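Local coordinates for DNR protein (Pseudomonas aeruginosa, PDB 2Z69), which senses nitric oxide through this N-terminal domain and probably acts as a DNA-binding transcription factor of the dissimilative nitrate respiration pathway, at residues L14-F20 with A55-L59. Sequence-based numbering, arbitrary orientation.
Sequences LQSHHLF and AFYYL
Leu14, at the end of helix 6-14, lays one methyl on the ring of Tyr58, and the pair illustrates how a helix end and its following loop can be fastened to a β-sheet by aliphatic and aromatic side chains, with no hydrogen bond between the two segments. From CB, the tyrosine side chain extends anti to its own backbone N (chi1 177°), which carries the ring across the gap to the loop. Leu14 CD2 sits above the middle of the Tyr58 ring, 3.5 Å from the centroid and 5° off the normal, a textbook CH-pi contact. The six Tyr58 ring carbons therefore lie almost equally far from Leu14 CD2, Tyr58 CG being 3.7 Å away. Further round, Tyr58 CD2 approaches Phe20 CE1 obliquely, while Tyr58 CE2 has His17 CD2 near the ring plane at 4.4 Å. At the far end of the ring, Tyr58 CZ is still beneath the methyl, 3.9 Å from Leu14 CD2.

This sensor domain has the β-barrel fold of the cyclic nucleotide-binding family, as in CRP; here strand 55-59, bonded to strands 109-115 and 86-87, offers alternate side chains to the N-terminal segment. Tyr57 points away, whereas Phe56, two residues before Tyr58, makes the second aromatic contact. Phe56 CE2 lies 3.7 Å from Phe20 CZ, which arrives at the edge of the Phe56 ring, the two side chains coming from opposite directions. Leu19 CD1 adds a looser touch on Phe56 CE2 at 4.3 Å.

On the loop side, Phe20 is sandwiched within its own segment by Leu19 CB over one face and Leu14 CD2 over the other, both displaced toward the rim. The buried His17 imidazole is anchored through His17 ND1, which accepts the N-H of Leu19 N at 3.0 Å in a nearly straight bond (169°), somewhat out of the imidazole plane. Beyond the segments, Phe114 meets the rings of both Phe20 and Phe56, and Leu28 and Leu31 of helix 25-33 pack against Phe20.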
loop_
_atom_site.group_PDB
_atom_site.type_symbol
_atom_site.label_atom_id
_atom_site.label_comp_id
_atom_site.label_asym_id
_atom_site.label_seq_id
_atom_site.Cartn_x
_atom_site.Cartn_y
_atom_site.Cartn_z
ATOM N N LEU B 14 -5.948 14.450 -18.244
ATOM C CA LEU B 14 -5.401 13.840 -17.037
ATOM C C LEU B 14 -6.431 13.456 -16.000
ATOM O O LEU B 14 -6.214 12.496 -15.247
ATOM C CB LEU B 14 -4.384 14.767 -16.389
ATOM C CG LEU B 14 -3.114 14.878 -17.209
ATOM C CD1 LEU B 14 -2.144 15.805 -16.503
ATOM C CD2 LEU B 14 -2.515 13.494 -17.333
ATOM N N GLN B 15 -7.529 14.218 -15.928
ATOM C CA GLN B 15 -8.511 14.020 -14.874
ATOM C C GLN B 15 -9.259 12.694 -15.064
ATOM O O GLN B 15 -9.808 12.142 -14.112
ATOM C CB GLN B 15 -9.471 15.225 -14.781
ATOM C CG GLN B 15 -10.258 15.298 -13.484
ATOM C CD GLN B 15 -9.434 15.768 -12.277
ATOM O OE1 GLN B 15 -9.273 16.973 -12.047
ATOM N NE2 GLN B 15 -8.952 14.816 -11.476
ATOM N N SER B 16 -9.255 12.169 -16.286
ATOM C CA SER B 16 -9.936 10.894 -16.574
ATOM C C SER B 16 -9.198 9.701 -15.971
ATOM O O SER B 16 -9.807 8.705 -15.575
ATOM C CB SER B 16 -10.114 10.691 -18.085
ATOM O OG SER B 16 -8.906 10.940 -18.780
ATOM N N HIS B 17 -7.886 9.821 -15.899
ATOM C CA HIS B 17 -7.020 8.750 -15.462
ATOM C C HIS B 17 -7.038 8.539 -13.942
ATOM O O HIS B 17 -6.891 9.498 -13.183
ATOM C CB HIS B 17 -5.592 9.058 -15.925
ATOM C CG HIS B 17 -4.656 7.911 -15.752
ATOM N ND1 HIS B 17 -4.153 7.544 -14.526
ATOM C CD2 HIS B 17 -4.154 7.030 -16.645
ATOM C CE1 HIS B 17 -3.378 6.485 -14.667
ATOM N NE2 HIS B 17 -3.353 6.158 -15.947
ATOM N N HIS B 18 -7.171 7.285 -13.505
ATOM C CA HIS B 18 -7.305 6.945 -12.070
ATOM C C HIS B 18 -6.226 7.497 -11.119
ATOM O O HIS B 18 -6.481 7.605 -9.917
ATOM C CB HIS B 18 -7.420 5.426 -11.860
ATOM C CG HIS B 18 -6.179 4.671 -12.225
ATOM N ND1 HIS B 18 -5.106 4.537 -11.367
ATOM C CD2 HIS B 18 -5.824 4.035 -13.371
ATOM C CE1 HIS B 18 -4.147 3.850 -11.968
ATOM N NE2 HIS B 18 -4.564 3.521 -13.178
ATOM N N LEU B 19 -5.033 7.834 -11.629
ATOM C CA LEU B 19 -3.956 8.353 -10.751
ATOM C C LEU B 19 -4.128 9.820 -10.365
ATOM O O LEU B 19 -3.539 10.292 -9.372
ATOM C CB LEU B 19 -2.566 8.137 -11.373
ATOM C CG LEU B 19 -1.985 6.736 -11.184
ATOM C CD1 LEU B 19 -0.558 6.661 -11.668
ATOM C CD2 LEU B 19 -2.088 6.267 -9.731
ATOM N N PHE B 20 -4.931 10.527 -11.161
ATOM C CA PHE B 20 -5.104 11.967 -11.045
ATOM C C PHE B 20 -6.558 12.311 -10.781
ATOM O O PHE B 20 -6.862 13.431 -10.395
ATOM C CB PHE B 20 -4.612 12.692 -12.317
ATOM C CG PHE B 20 -3.259 12.251 -12.779
ATOM C CD1 PHE B 20 -3.128 11.257 -13.745
ATOM C CD2 PHE B 20 -2.117 12.801 -12.231
ATOM C CE1 PHE B 20 -1.856 10.833 -14.177
ATOM C CE2 PHE B 20 -0.860 12.370 -12.634
ATOM C CZ PHE B 20 -0.732 11.393 -13.619
ATOM N N ALA B 55 10.851 10.026 -11.011
ATOM C CA ALA B 55 9.666 10.500 -11.721
ATOM C C ALA B 55 8.871 9.360 -12.326
ATOM O O ALA B 55 9.432 8.308 -12.603
ATOM C CB ALA B 55 10.075 11.465 -12.804
ATOM N N PHE B 56 7.564 9.547 -12.489
ATOM C CA PHE B 56 6.780 8.666 -13.352
ATOM C C PHE B 56 6.218 9.491 -14.520
ATOM O O PHE B 56 6.360 10.715 -14.522
ATOM C CB PHE B 56 5.664 7.968 -12.579
ATOM C CG PHE B 56 4.602 8.885 -12.085
ATOM C CD1 PHE B 56 4.827 9.702 -10.964
ATOM C CD2 PHE B 56 3.346 8.906 -12.692
ATOM C CE1 PHE B 56 3.836 10.548 -10.485
ATOM C CE2 PHE B 56 2.341 9.760 -12.228
ATOM C CZ PHE B 56 2.577 10.568 -11.115
ATOM N N TYR B 57 5.589 8.805 -15.478
ATOM C CA TYR B 57 5.275 9.363 -16.782
ATOM C C TYR B 57 3.805 9.157 -17.168
ATOM O O TYR B 57 3.207 8.133 -16.873
ATOM C CB TYR B 57 6.177 8.747 -17.843
ATOM C CG TYR B 57 7.608 9.147 -17.621
ATOM C CD1 TYR B 57 8.402 8.502 -16.666
ATOM C CD2 TYR B 57 8.140 10.236 -18.309
ATOM C CE1 TYR B 57 9.730 8.938 -16.428
ATOM C CE2 TYR B 57 9.420 10.677 -18.064
ATOM C CZ TYR B 57 10.215 10.012 -17.153
ATOM O OH TYR B 57 11.512 10.491 -16.963
ATOM N N TYR B 58 3.225 10.179 -17.789
ATOM C CA TYR B 58 1.988 10.001 -18.526
ATOM C C TYR B 58 2.317 10.084 -20.017
ATOM O O TYR B 58 2.982 11.033 -20.466
ATOM C CB TYR B 58 1.008 11.080 -18.132
ATOM C CG TYR B 58 -0.293 11.045 -18.879
ATOM C CD1 TYR B 58 -0.465 11.842 -20.005
ATOM C CD2 TYR B 58 -1.332 10.220 -18.472
ATOM C CE1 TYR B 58 -1.632 11.849 -20.715
ATOM C CE2 TYR B 58 -2.558 10.221 -19.181
ATOM C CZ TYR B 58 -2.674 11.047 -20.304
ATOM O OH TYR B 58 -3.791 11.088 -21.049
ATOM N N LEU B 59 1.861 9.097 -20.780
ATOM C CA LEU B 59 2.139 9.052 -22.223
ATOM C C LEU B 59 1.035 9.795 -22.987
ATOM O O LEU B 59 -0.089 9.302 -23.153
ATOM C CB LEU B 59 2.273 7.572 -22.690
ATOM C CG LEU B 59 2.741 7.230 -24.100
ATOM C CD1 LEU B 59 4.013 7.951 -24.472
ATOM C CD2 LEU B 59 2.897 5.710 -24.243
#